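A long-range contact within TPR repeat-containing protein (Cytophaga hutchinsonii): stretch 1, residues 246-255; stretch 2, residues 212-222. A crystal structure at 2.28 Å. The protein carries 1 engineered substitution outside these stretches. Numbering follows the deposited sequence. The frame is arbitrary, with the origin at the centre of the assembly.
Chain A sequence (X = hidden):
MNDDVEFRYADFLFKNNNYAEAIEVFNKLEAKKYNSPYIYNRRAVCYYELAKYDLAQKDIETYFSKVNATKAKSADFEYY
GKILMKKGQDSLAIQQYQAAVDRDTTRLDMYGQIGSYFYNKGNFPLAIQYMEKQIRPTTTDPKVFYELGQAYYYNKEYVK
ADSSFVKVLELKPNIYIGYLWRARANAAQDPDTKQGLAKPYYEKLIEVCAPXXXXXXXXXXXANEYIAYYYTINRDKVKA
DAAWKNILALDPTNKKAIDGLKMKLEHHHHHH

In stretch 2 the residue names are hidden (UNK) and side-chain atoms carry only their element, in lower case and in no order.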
# COMPACT_ATOMS: atom_id res chain seq x y z
N ASN A 246 -20.58 -8.53 -21.13
CA ASN A 246 -20.37 -7.55 -20.07
C ASN A 246 -19.04 -6.82 -20.22
O ASN A 246 -18.91 -5.66 -19.82
CB ASN A 246 -20.42 -8.21 -18.71
CG ASN A 246 -21.70 -8.93 -18.49
OD1 ASN A 246 -22.75 -8.51 -18.99
ND2 ASN A 246 -21.65 -10.03 -17.73
N ILE A 247 -18.06 -7.50 -20.80
CA ILE A 247 -16.75 -6.90 -21.00
C ILE A 247 -16.75 -5.83 -22.09
O ILE A 247 -16.19 -4.74 -21.90
CB ILE A 247 -15.70 -7.97 -21.32
CG1 ILE A 247 -15.59 -8.92 -20.13
CG2 ILE A 247 -14.35 -7.31 -21.63
CD1 ILE A 247 -14.75 -10.13 -20.41
N LEU A 248 -17.37 -6.14 -23.23
CA LEU A 248 -17.46 -5.18 -24.34
C LEU A 248 -18.24 -3.96 -23.88
O LEU A 248 -17.89 -2.82 -24.21
CB LEU A 248 -18.14 -5.82 -25.55
CG LEU A 248 -17.38 -6.97 -26.21
CD1 LEU A 248 -18.17 -7.59 -27.35
CD2 LEU A 248 -16.08 -6.41 -26.73
N ALA A 249 -19.32 -4.19 -23.13
CA ALA A 249 -20.15 -3.10 -22.60
C ALA A 249 -19.25 -2.13 -21.81
O ALA A 249 -19.55 -0.94 -21.70
CB ALA A 249 -21.26 -3.67 -21.69
N LEU A 250 -18.16 -2.66 -21.26
CA LEU A 250 -17.20 -1.88 -20.48
C LEU A 250 -16.02 -1.43 -21.34
O LEU A 250 -15.38 -0.42 -21.08
CB LEU A 250 -16.65 -2.72 -19.31
CG LEU A 250 -17.49 -2.98 -18.07
CD1 LEU A 250 -17.01 -4.25 -17.38
CD2 LEU A 250 -17.41 -1.80 -17.14
N ASP A 251 -15.74 -2.23 -22.37
CA ASP A 251 -14.64 -1.98 -23.29
C ASP A 251 -15.00 -2.58 -24.65
O ASP A 251 -14.76 -3.77 -24.91
CB ASP A 251 -13.37 -2.63 -22.73
CG ASP A 251 -12.18 -2.46 -23.64
OD1 ASP A 251 -12.23 -1.57 -24.52
OD2 ASP A 251 -11.20 -3.21 -23.48
N PRO A 252 -15.57 -1.77 -25.54
CA PRO A 252 -16.00 -2.14 -26.90
C PRO A 252 -14.91 -2.70 -27.80
O PRO A 252 -15.20 -3.42 -28.76
CB PRO A 252 -16.57 -0.83 -27.44
CG PRO A 252 -17.07 -0.15 -26.22
CD PRO A 252 -15.93 -0.37 -25.27
N THR A 253 -13.66 -2.39 -27.48
CA THR A 253 -12.51 -2.82 -28.27
C THR A 253 -11.76 -4.03 -27.71
O THR A 253 -10.74 -4.43 -28.27
CB THR A 253 -11.49 -1.67 -28.42
OG1 THR A 253 -10.57 -1.71 -27.32
CG2 THR A 253 -12.21 -0.32 -28.42
N ASN A 254 -12.24 -4.60 -26.62
CA ASN A 254 -11.54 -5.73 -26.01
C ASN A 254 -11.41 -6.92 -26.95
O ASN A 254 -12.40 -7.54 -27.34
CB ASN A 254 -12.24 -6.16 -24.73
CG ASN A 254 -11.37 -7.07 -23.88
OD1 ASN A 254 -10.83 -8.05 -24.37
ND2 ASN A 254 -11.23 -6.73 -22.61
N LYS A 255 -10.16 -7.25 -27.30
CA LYS A 255 -9.86 -8.34 -28.22
C LYS A 255 -10.21 -9.76 -27.76
O LYS A 255 -10.63 -10.59 -28.57
CB LYS A 255 -8.39 -8.26 -28.62
CG LYS A 255 -7.95 -6.86 -29.05
CD LYS A 255 -6.55 -6.86 -29.68
CE LYS A 255 -6.62 -6.81 -31.21
NZ LYS A 255 -7.43 -7.91 -31.80
N UNK A 212 -20.75 0.36 -9.78
CA UNK A 212 -19.99 1.55 -10.05
C UNK A 212 -19.53 1.52 -11.51
O UNK A 212 -18.80 2.42 -11.96
N UNK A 213 -19.96 0.50 -12.27
CA UNK A 213 -19.58 0.42 -13.67
C UNK A 213 -18.10 0.65 -14.03
O UNK A 213 -17.16 -0.05 -13.57
N UNK A 214 -17.88 1.66 -14.86
CA UNK A 214 -16.55 1.99 -15.33
C UNK A 214 -15.52 2.26 -14.24
O UNK A 214 -14.32 2.23 -14.49
c UNK A 214 -16.64 3.18 -16.24
N UNK A 215 -15.99 2.53 -13.02
CA UNK A 215 -15.08 2.82 -11.92
C UNK A 215 -14.31 1.57 -11.51
O UNK A 215 -13.24 1.66 -10.91
c UNK A 215 -14.01 6.28 -9.08
c UNK A 215 -14.40 5.33 -10.22
c UNK A 215 -15.03 4.05 -9.67
c UNK A 215 -15.87 3.36 -10.73
n UNK A 215 -13.33 7.52 -9.54
N UNK A 216 -14.86 0.41 -11.83
CA UNK A 216 -14.21 -0.85 -11.49
C UNK A 216 -13.94 -1.63 -12.76
O UNK A 216 -13.99 -2.86 -12.79
o UNK A 216 -15.82 1.03 -5.51
c UNK A 216 -16.77 0.11 -7.52
c UNK A 216 -16.59 -0.55 -8.76
c UNK A 216 -14.23 -0.66 -8.35
c UNK A 216 -14.40 -0.00 -7.12
c UNK A 216 -15.11 -1.64 -10.52
c UNK A 216 -15.67 0.38 -6.71
c UNK A 216 -15.32 -0.94 -9.19
N UNK A 217 -13.62 -0.90 -13.82
CA UNK A 217 -13.38 -1.50 -15.12
C UNK A 217 -12.48 -2.74 -15.11
O UNK A 217 -12.90 -3.82 -15.51
c UNK A 217 -12.80 -0.46 -16.08
c UNK A 217 -12.46 0.17 -18.50
n UNK A 217 -10.52 1.30 -19.58
c UNK A 217 -12.89 -0.91 -17.53
c UNK A 217 -10.96 0.20 -18.68
N UNK A 218 -11.24 -2.57 -14.67
CA UNK A 218 -10.28 -3.68 -14.64
C UNK A 218 -10.70 -4.87 -13.78
O UNK A 218 -10.44 -6.02 -14.15
o UNK A 218 -8.64 -2.08 -16.30
c UNK A 218 -8.90 -3.18 -14.20
o UNK A 218 -7.67 -1.17 -14.55
c UNK A 218 -8.37 -2.06 -15.08
N UNK A 219 -11.33 -4.62 -12.64
CA UNK A 219 -11.76 -5.72 -11.78
C UNK A 219 -12.94 -6.47 -12.42
O UNK A 219 -12.97 -7.70 -12.44
o UNK A 219 -11.57 -2.44 -10.57
c UNK A 219 -11.11 -4.54 -9.53
c UNK A 219 -12.19 -5.21 -10.38
o UNK A 219 -9.54 -2.78 -9.88
c UNK A 219 -10.71 -3.16 -10.03
N UNK A 220 -13.91 -5.73 -12.95
CA UNK A 220 -15.08 -6.35 -13.58
C UNK A 220 -14.69 -7.16 -14.81
O UNK A 220 -15.24 -8.24 -15.07
c UNK A 220 -16.10 -5.27 -13.97
c UNK A 220 -17.58 -3.44 -13.18
c UNK A 220 -16.89 -4.73 -12.78
c UNK A 220 -17.90 -5.78 -12.29
N UNK A 221 -13.74 -6.63 -15.58
CA UNK A 221 -13.29 -7.31 -16.77
C UNK A 221 -12.62 -8.62 -16.38
O UNK A 221 -12.84 -9.65 -17.02
c UNK A 221 -12.32 -6.42 -17.57
c UNK A 221 -11.53 -7.24 -18.57
c UNK A 221 -12.31 -4.38 -19.13
c UNK A 221 -13.13 -5.33 -18.27
N UNK A 222 -11.79 -8.57 -15.33
CA UNK A 222 -11.10 -9.77 -14.85
C UNK A 222 -12.11 -10.79 -14.35
O UNK A 222 -12.01 -11.99 -14.63
o UNK A 222 -8.17 -10.94 -11.03
c UNK A 222 -10.14 -9.41 -13.71
c UNK A 222 -8.47 -10.16 -11.96
c UNK A 222 -9.43 -10.61 -13.05
o UNK A 222 -8.00 -9.01 -12.06

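Position 212 has no side-chain atoms and lies out of reach of stretch 1. It is glycine, G212. An ideal CB here would be crowded by position 216.

Position 213 also has no side-chain atoms. Its phi is positive, at 47°, which by itself favours glycine. Its backbone O lies against L250. This is G213; G213 O is 4.0 Å from L250 CD2.

Position 214 carries a single carbon, which points sideways. Its backbone N lies against L250. It is alanine, A214, with A214 N 4.2 Å from L250 CD2.

Position 215 has four carbons in a row ending in nitrogen. Its CA-to-CB bond points away from stretch 1, and nothing there is touched. That is lysine, K215.

Position 216 has one carbon, then a six-carbon ring bearing one oxygen. Its ring leads away from stretch 1. It is tyrosine, Y216, at the N-cap position before the helix.

Position 217 again shows four carbons in a row and a terminal nitrogen. One of its carbons lies against L250 O. It is lysine, K217; the carbon is K217 CD, 3.9 Å from L250 O.

Position 218 has two carbons, the second carrying two oxygens, and makes no contact. It is a carboxylate of aspartate size, D218.

Position 219 has three carbons, the third carrying two oxygens, and is out of reach of stretch 1. It is glutamate, E219.

Position 220 has four carbons forked at the second. Its CB points toward stretch 1 and lies against L250. This is leucine, L220, with L220 CB 3.7 Å from L250 CD1.

Position 221 has four carbons forked at the first, with one arm two carbons long. Its carbons touch I247, L250, D251 and N254. It is isoleucine, I221. I221 CG1 is 4.1 Å from both I247 CG2 and L250 CD1. I221 CD1 is 4.1 Å from D251 CB, and I221 CG2 is 4.1 Å from N254 ND2.

Position 222 has three carbons, the third carrying two oxygens, and points away. It is glutamate, E222, whose carboxylate is hydrogen-bonded elsewhere in the structure.

The two helices run nearly antiparallel, at 159°, with axes 9.6 Å apart at closest approach. No hydrogen bond crosses between the stretches, so the contact rests on packing. L250 packs against G213, A214, K217, L220 and I221, while I221 meets I247, L250, D251 and N254. A type I beta turn runs from D251 to N254, closed by N254 N to D251 O at 3.2 Å. The contact is modest, burying 336 Å² over both sides.

Stretch 2 (212-222) GGAKYKDELIE
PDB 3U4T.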